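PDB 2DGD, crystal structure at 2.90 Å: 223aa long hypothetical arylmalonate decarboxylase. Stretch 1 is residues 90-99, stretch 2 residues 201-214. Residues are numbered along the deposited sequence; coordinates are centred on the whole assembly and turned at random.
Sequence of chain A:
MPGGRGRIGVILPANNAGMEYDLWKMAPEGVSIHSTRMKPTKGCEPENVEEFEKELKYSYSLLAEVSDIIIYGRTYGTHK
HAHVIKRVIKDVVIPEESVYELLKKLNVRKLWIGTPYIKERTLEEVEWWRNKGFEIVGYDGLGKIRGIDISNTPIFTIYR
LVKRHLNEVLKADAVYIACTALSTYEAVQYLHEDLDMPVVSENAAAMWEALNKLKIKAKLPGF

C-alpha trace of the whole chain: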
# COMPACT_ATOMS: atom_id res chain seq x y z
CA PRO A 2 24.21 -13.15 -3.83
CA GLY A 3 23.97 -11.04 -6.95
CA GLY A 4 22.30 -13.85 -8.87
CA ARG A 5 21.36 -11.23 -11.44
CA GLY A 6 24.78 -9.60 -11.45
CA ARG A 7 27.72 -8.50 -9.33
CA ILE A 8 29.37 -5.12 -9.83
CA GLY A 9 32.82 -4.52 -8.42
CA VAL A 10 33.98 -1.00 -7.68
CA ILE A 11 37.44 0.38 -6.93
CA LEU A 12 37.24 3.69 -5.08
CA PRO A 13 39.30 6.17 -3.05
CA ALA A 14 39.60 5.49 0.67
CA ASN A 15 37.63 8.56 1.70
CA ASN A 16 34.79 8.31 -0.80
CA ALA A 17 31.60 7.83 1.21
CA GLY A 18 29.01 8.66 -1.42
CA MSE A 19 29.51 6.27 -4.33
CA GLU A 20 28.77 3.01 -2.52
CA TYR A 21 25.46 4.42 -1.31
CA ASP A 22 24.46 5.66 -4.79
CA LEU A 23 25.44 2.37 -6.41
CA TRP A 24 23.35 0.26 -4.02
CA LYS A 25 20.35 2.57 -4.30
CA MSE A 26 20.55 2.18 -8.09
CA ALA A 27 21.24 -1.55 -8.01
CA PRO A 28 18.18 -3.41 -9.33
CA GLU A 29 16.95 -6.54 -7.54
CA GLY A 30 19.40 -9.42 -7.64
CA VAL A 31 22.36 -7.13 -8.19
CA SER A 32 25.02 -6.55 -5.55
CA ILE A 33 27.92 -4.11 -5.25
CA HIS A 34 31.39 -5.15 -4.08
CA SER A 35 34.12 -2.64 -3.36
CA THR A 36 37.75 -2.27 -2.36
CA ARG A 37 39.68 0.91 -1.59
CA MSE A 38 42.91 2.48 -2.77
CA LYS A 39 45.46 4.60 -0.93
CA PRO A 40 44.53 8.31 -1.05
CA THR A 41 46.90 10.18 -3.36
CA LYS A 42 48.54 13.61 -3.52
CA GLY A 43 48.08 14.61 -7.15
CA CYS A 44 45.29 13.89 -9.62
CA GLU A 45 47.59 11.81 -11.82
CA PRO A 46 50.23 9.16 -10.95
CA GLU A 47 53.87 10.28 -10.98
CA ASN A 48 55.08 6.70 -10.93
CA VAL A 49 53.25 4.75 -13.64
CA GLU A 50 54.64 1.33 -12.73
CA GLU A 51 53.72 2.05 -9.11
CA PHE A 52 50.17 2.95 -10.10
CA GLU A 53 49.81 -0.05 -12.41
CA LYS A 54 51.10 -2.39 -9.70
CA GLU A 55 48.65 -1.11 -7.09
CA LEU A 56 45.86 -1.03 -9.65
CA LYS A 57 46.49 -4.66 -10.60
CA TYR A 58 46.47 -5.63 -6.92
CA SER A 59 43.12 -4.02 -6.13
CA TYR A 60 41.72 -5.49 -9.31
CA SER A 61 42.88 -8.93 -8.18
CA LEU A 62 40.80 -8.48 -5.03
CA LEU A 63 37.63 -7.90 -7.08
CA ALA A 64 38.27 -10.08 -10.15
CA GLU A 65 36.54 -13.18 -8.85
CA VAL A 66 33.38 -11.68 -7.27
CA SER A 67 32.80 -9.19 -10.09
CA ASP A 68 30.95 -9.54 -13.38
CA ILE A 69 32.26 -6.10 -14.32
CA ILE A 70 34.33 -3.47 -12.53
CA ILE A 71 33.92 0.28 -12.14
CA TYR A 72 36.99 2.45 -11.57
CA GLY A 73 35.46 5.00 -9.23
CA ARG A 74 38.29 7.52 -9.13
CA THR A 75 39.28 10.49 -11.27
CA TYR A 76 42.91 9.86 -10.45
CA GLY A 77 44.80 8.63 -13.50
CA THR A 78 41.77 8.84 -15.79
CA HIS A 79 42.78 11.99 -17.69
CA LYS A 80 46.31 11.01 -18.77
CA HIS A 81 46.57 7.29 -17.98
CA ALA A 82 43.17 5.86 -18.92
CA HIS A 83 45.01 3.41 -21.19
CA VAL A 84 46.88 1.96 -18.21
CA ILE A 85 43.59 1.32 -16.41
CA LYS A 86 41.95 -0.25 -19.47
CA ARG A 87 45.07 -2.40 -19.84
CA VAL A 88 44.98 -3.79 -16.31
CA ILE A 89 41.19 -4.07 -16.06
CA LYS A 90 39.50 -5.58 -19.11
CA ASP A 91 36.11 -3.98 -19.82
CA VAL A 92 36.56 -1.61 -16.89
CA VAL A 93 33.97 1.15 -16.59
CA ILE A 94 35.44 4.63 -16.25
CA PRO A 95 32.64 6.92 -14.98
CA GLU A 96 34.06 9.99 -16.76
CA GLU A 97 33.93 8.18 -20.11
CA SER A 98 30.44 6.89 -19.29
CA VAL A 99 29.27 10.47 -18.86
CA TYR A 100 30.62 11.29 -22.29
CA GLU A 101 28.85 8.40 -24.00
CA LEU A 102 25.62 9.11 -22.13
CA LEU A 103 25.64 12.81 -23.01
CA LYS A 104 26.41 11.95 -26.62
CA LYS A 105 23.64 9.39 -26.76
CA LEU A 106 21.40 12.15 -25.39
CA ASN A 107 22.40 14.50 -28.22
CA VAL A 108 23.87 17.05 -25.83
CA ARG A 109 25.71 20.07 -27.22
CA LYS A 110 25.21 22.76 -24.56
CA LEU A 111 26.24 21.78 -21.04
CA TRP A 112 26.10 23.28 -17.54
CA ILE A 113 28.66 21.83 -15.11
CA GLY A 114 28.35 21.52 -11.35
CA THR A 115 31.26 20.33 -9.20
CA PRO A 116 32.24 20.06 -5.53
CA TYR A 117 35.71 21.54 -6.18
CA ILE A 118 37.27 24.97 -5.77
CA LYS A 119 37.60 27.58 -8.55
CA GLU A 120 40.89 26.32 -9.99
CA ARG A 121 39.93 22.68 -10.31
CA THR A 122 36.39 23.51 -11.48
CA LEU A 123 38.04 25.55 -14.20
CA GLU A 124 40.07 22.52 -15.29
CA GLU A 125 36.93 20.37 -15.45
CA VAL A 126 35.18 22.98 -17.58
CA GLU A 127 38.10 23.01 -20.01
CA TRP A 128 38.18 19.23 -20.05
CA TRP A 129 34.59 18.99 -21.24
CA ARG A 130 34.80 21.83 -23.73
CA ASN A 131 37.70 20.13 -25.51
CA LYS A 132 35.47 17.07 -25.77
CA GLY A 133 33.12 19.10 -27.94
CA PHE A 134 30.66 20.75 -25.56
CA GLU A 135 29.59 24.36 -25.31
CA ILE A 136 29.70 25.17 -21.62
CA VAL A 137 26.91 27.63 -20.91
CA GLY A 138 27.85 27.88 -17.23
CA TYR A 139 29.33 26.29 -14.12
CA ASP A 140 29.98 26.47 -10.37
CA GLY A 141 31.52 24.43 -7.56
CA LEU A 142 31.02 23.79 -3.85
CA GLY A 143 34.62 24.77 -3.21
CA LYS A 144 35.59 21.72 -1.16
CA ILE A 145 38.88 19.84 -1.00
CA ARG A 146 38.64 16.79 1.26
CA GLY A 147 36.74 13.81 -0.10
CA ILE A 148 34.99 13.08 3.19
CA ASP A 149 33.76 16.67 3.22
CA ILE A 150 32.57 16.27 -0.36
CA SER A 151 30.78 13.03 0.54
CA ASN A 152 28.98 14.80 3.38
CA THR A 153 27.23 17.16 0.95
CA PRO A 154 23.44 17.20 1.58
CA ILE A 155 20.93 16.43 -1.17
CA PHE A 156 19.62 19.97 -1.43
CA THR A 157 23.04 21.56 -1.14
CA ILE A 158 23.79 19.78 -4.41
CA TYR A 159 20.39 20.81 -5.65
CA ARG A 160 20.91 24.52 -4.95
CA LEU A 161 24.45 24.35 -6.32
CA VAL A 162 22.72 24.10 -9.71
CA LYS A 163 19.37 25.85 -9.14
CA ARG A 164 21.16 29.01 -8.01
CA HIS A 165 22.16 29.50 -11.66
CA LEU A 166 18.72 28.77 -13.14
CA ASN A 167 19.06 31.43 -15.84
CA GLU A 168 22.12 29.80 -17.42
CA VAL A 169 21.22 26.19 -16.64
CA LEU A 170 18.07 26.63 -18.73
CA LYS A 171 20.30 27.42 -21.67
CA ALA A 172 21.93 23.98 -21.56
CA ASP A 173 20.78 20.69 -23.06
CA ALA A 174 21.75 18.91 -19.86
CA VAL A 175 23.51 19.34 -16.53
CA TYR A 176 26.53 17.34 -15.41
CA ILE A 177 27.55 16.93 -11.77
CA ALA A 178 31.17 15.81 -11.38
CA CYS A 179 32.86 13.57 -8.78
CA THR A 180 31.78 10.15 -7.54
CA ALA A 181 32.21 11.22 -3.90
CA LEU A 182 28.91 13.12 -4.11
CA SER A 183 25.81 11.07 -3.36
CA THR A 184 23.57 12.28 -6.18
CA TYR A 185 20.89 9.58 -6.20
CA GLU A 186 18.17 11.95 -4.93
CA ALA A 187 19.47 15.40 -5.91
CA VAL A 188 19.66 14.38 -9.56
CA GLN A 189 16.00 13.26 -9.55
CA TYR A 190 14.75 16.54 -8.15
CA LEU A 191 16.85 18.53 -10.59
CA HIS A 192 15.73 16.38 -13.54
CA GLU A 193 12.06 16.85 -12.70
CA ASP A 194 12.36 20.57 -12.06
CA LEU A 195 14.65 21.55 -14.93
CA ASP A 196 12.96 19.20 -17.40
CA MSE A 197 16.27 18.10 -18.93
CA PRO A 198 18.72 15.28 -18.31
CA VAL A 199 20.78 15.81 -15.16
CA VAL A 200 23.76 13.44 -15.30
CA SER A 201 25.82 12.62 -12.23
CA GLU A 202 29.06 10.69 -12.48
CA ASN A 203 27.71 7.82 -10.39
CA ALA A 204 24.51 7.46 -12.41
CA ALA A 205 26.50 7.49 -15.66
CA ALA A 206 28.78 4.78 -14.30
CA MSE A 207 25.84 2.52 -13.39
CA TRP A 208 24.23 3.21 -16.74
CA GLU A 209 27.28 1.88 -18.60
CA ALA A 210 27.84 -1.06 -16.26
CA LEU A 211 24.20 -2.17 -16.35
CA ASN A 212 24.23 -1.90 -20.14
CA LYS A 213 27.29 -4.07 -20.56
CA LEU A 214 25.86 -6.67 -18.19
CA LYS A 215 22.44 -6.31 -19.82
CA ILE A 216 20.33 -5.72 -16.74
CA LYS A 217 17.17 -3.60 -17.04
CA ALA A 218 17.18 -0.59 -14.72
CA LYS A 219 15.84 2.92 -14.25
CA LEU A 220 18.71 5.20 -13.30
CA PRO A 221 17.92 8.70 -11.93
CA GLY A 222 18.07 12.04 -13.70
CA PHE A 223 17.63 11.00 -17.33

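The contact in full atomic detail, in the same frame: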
# COMPACT_ATOMS: atom_id res chain seq x y z
N LYS A 90 40.25 -5.35 -17.88
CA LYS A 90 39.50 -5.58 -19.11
C LYS A 90 38.03 -5.22 -18.92
O LYS A 90 37.39 -5.67 -17.97
CB LYS A 90 39.63 -7.05 -19.52
CG LYS A 90 38.89 -7.42 -20.81
CD LYS A 90 38.96 -8.92 -21.08
CE LYS A 90 38.13 -9.33 -22.29
NZ LYS A 90 38.60 -8.65 -23.53
N ASP A 91 37.51 -4.42 -19.84
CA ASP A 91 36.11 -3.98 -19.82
C ASP A 91 35.75 -3.08 -18.65
O ASP A 91 34.58 -2.92 -18.32
CB ASP A 91 35.18 -5.20 -19.83
CG ASP A 91 35.35 -6.05 -21.07
OD1 ASP A 91 35.33 -5.48 -22.18
OD2 ASP A 91 35.49 -7.29 -20.93
N VAL A 92 36.77 -2.50 -18.02
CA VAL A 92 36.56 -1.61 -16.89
C VAL A 92 35.65 -0.45 -17.29
O VAL A 92 35.66 -0.02 -18.45
CB VAL A 92 37.91 -1.02 -16.39
CG1 VAL A 92 38.53 -0.16 -17.47
CG2 VAL A 92 37.69 -0.19 -15.14
N VAL A 93 34.86 0.03 -16.34
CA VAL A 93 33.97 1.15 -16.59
C VAL A 93 34.58 2.38 -15.95
O VAL A 93 34.80 2.42 -14.73
CB VAL A 93 32.57 0.92 -15.99
CG1 VAL A 93 31.75 2.21 -16.08
CG2 VAL A 93 31.86 -0.18 -16.73
N ILE A 94 34.87 3.39 -16.76
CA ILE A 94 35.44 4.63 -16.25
C ILE A 94 34.31 5.64 -16.27
O ILE A 94 33.93 6.14 -17.32
CB ILE A 94 36.61 5.11 -17.13
CG1 ILE A 94 37.74 4.07 -17.08
CG2 ILE A 94 37.13 6.46 -16.64
CD1 ILE A 94 38.91 4.39 -17.98
N PRO A 95 33.75 5.96 -15.09
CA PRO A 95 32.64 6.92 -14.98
C PRO A 95 32.72 8.16 -15.87
O PRO A 95 31.73 8.52 -16.51
CB PRO A 95 32.60 7.25 -13.48
CG PRO A 95 33.92 6.77 -12.95
CD PRO A 95 34.21 5.55 -13.76
N GLU A 96 33.88 8.79 -15.93
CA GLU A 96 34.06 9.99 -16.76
C GLU A 96 33.74 9.71 -18.23
O GLU A 96 33.10 10.51 -18.90
CB GLU A 96 35.48 10.52 -16.61
CG GLU A 96 35.75 11.81 -17.35
CD GLU A 96 36.71 12.72 -16.61
OE1 GLU A 96 36.32 13.28 -15.55
OE2 GLU A 96 37.85 12.88 -17.09
N GLU A 97 34.19 8.56 -18.73
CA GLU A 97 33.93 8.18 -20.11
C GLU A 97 32.47 7.79 -20.31
O GLU A 97 31.92 7.93 -21.39
CB GLU A 97 34.84 7.01 -20.51
CG GLU A 97 36.32 7.33 -20.48
CD GLU A 97 37.20 6.22 -21.07
OE1 GLU A 97 38.44 6.39 -21.09
OE2 GLU A 97 36.65 5.18 -21.53
N SER A 98 31.84 7.29 -19.24
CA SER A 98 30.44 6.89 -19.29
C SER A 98 29.59 8.14 -19.48
O SER A 98 28.62 8.14 -20.24
CB SER A 98 30.04 6.20 -17.98
OG SER A 98 30.83 5.06 -17.74
N VAL A 99 29.97 9.20 -18.77
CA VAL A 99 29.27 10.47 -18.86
C VAL A 99 29.29 10.95 -20.30
O VAL A 99 28.28 11.39 -20.83
CB VAL A 99 29.94 11.54 -17.98
CG1 VAL A 99 29.28 12.89 -18.21
CG2 VAL A 99 29.86 11.14 -16.52
N SER A 201 24.81 12.63 -13.27
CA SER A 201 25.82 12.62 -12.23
C SER A 201 26.81 11.54 -12.62
O SER A 201 26.47 10.61 -13.36
CB SER A 201 25.22 12.26 -10.88
OG SER A 201 24.92 10.89 -10.82
N GLU A 202 28.03 11.65 -12.13
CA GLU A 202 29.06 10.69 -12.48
C GLU A 202 28.69 9.27 -12.05
O GLU A 202 28.94 8.31 -12.78
CB GLU A 202 30.39 11.13 -11.88
CG GLU A 202 31.59 10.46 -12.52
CD GLU A 202 32.86 11.27 -12.36
OE1 GLU A 202 33.95 10.72 -12.62
OE2 GLU A 202 32.76 12.46 -11.97
N ASN A 203 28.08 9.14 -10.87
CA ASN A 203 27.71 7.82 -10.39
C ASN A 203 26.61 7.20 -11.23
O ASN A 203 26.67 6.02 -11.56
CB ASN A 203 27.29 7.88 -8.92
CG ASN A 203 28.46 8.16 -7.99
OD1 ASN A 203 29.60 7.80 -8.30
ND2 ASN A 203 28.19 8.79 -6.86
N ALA A 204 25.60 7.99 -11.60
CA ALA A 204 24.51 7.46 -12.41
C ALA A 204 25.02 7.02 -13.79
O ALA A 204 24.61 5.98 -14.31
CB ALA A 204 23.43 8.51 -12.58
N ALA A 205 25.93 7.81 -14.36
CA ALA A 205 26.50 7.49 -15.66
C ALA A 205 27.27 6.18 -15.56
O ALA A 205 27.18 5.33 -16.44
CB ALA A 205 27.42 8.60 -16.11
N ALA A 206 28.02 6.01 -14.48
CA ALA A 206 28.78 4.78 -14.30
C ALA A 206 27.86 3.56 -14.27
O ALA A 206 28.13 2.56 -14.93
CB ALA A 206 29.60 4.86 -13.03
N MSE A 207 26.78 3.64 -13.49
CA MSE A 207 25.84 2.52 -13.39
C MSE A 207 25.16 2.24 -14.72
O MSE A 207 24.91 1.09 -15.08
CB MSE A 207 24.79 2.80 -12.33
CG MSE A 207 25.11 2.16 -11.01
SE MSE A 207 25.19 0.22 -11.13
CE MSE A 207 23.51 -0.20 -10.24
N TRP A 208 24.86 3.32 -15.44
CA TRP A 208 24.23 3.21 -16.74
C TRP A 208 25.08 2.32 -17.65
O TRP A 208 24.58 1.35 -18.22
CB TRP A 208 24.10 4.60 -17.35
CG TRP A 208 23.68 4.62 -18.78
CD1 TRP A 208 22.43 4.38 -19.27
CD2 TRP A 208 24.51 4.92 -19.91
NE1 TRP A 208 22.42 4.52 -20.64
CE2 TRP A 208 23.68 4.85 -21.06
CE3 TRP A 208 25.86 5.25 -20.06
CZ2 TRP A 208 24.18 5.09 -22.35
CZ3 TRP A 208 26.35 5.49 -21.35
CH2 TRP A 208 25.51 5.41 -22.47
N GLU A 209 26.37 2.64 -17.76
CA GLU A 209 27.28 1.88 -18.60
C GLU A 209 27.45 0.45 -18.12
O GLU A 209 27.40 -0.49 -18.92
CB GLU A 209 28.65 2.54 -18.65
CG GLU A 209 29.51 2.03 -19.80
CD GLU A 209 30.87 2.68 -19.85
OE1 GLU A 209 31.84 2.08 -19.33
OE2 GLU A 209 30.98 3.79 -20.40
N ALA A 210 27.66 0.27 -16.82
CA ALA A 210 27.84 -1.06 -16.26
C ALA A 210 26.63 -1.94 -16.50
O ALA A 210 26.75 -3.08 -16.96
CB ALA A 210 28.13 -0.95 -14.77
N LEU A 211 25.45 -1.42 -16.18
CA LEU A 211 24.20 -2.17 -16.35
C LEU A 211 23.93 -2.51 -17.80
O LEU A 211 23.29 -3.52 -18.08
CB LEU A 211 23.03 -1.37 -15.77
CG LEU A 211 22.49 -1.71 -14.39
CD1 LEU A 211 23.50 -2.47 -13.57
CD2 LEU A 211 22.08 -0.43 -13.71
N ASN A 212 24.41 -1.67 -18.71
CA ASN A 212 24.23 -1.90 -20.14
C ASN A 212 25.10 -3.05 -20.59
O ASN A 212 24.66 -3.93 -21.32
CB ASN A 212 24.60 -0.67 -20.95
CG ASN A 212 23.46 0.33 -21.06
OD1 ASN A 212 22.33 -0.02 -21.39
ND2 ASN A 212 23.78 1.60 -20.81
N LYS A 213 26.37 -3.02 -20.17
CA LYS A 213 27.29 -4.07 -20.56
C LYS A 213 26.83 -5.41 -20.01
O LYS A 213 26.92 -6.42 -20.71
CB LYS A 213 28.70 -3.72 -20.10
CG LYS A 213 29.25 -2.47 -20.80
CD LYS A 213 30.51 -1.90 -20.15
CE LYS A 213 31.80 -2.46 -20.76
NZ LYS A 213 33.01 -1.71 -20.28
N LEU A 214 26.33 -5.43 -18.78
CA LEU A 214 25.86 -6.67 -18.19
C LEU A 214 24.49 -7.08 -18.72
O LEU A 214 24.10 -8.24 -18.62
CB LEU A 214 25.78 -6.55 -16.67
CG LEU A 214 27.08 -6.33 -15.91
CD1 LEU A 214 26.78 -6.31 -14.43
CD2 LEU A 214 28.07 -7.44 -16.23
O HOH W 1 33.94 3.44 -19.51
O HOH W 2 36.01 8.93 -13.42

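Where two helices cross almost at right angles, small residues can let the backbones approach, and polar groups can serve the unpaired amides at the start of a helix. The contact between residues 90-99 and helix 202-214 illustrates both points, with helix axes 7.8 Å apart at closest approach and inclined at 84°.

The second stretch begins with its own cap: Ser-201 OG accepts a hydrogen bond from Ala-204 N at 3.1 Å. Glu-202 then lays its aliphatic portion against Pro-95, with Glu-202 CG 3.5 Å from Pro-95 CB. Its carboxylate reaches the first turn of the other helix through a water, which donates to Glu-202 OE1 (2.8 Å) and accepts from Glu-96 N (3.3 Å).

Alanines form the middle of the crossing. Ala-205 CB packs 3.5 Å from Val-99 CG2, and Ala-205 O lies 3.4 Å from Ser-98 CB. Ala-206 CB meets Pro-95 CB at 3.9 Å; with side chains this short, the CA atoms of Pro-95 and Ala-206 come within 4.5 Å. Trp-208 contributes less, its CZ3 atom 3.7 Å from Ser-98 O in an oblique approach.

Glu-209 repeats the strategy of Glu-202 two residues earlier in the partner's backbone. A water donates to Glu-209 OE1 at 2.5 Å and accepts from Ile-94 N, the N-cap residue, at 2.9 Å. Ser-98 OG and Glu-209 OE2, 3.0 Å apart, form a weak hydrogen bond if the hydroxyl proton is turned that way; Ile-94 O, 3.3 Å from Ser-98 OG, is also within reach of it, and the geometry does not choose.

Past the crossing, Ala-210 CB touches Val-93 CG2 at 4.3 Å. Lys-213 finishes the contact: its side chain extends to the loop preceding the partner helix, where Lys-213 NZ donates a 2.8 Å hydrogen bond to Asp-91 O, tying the ammonium to a backbone carbonyl.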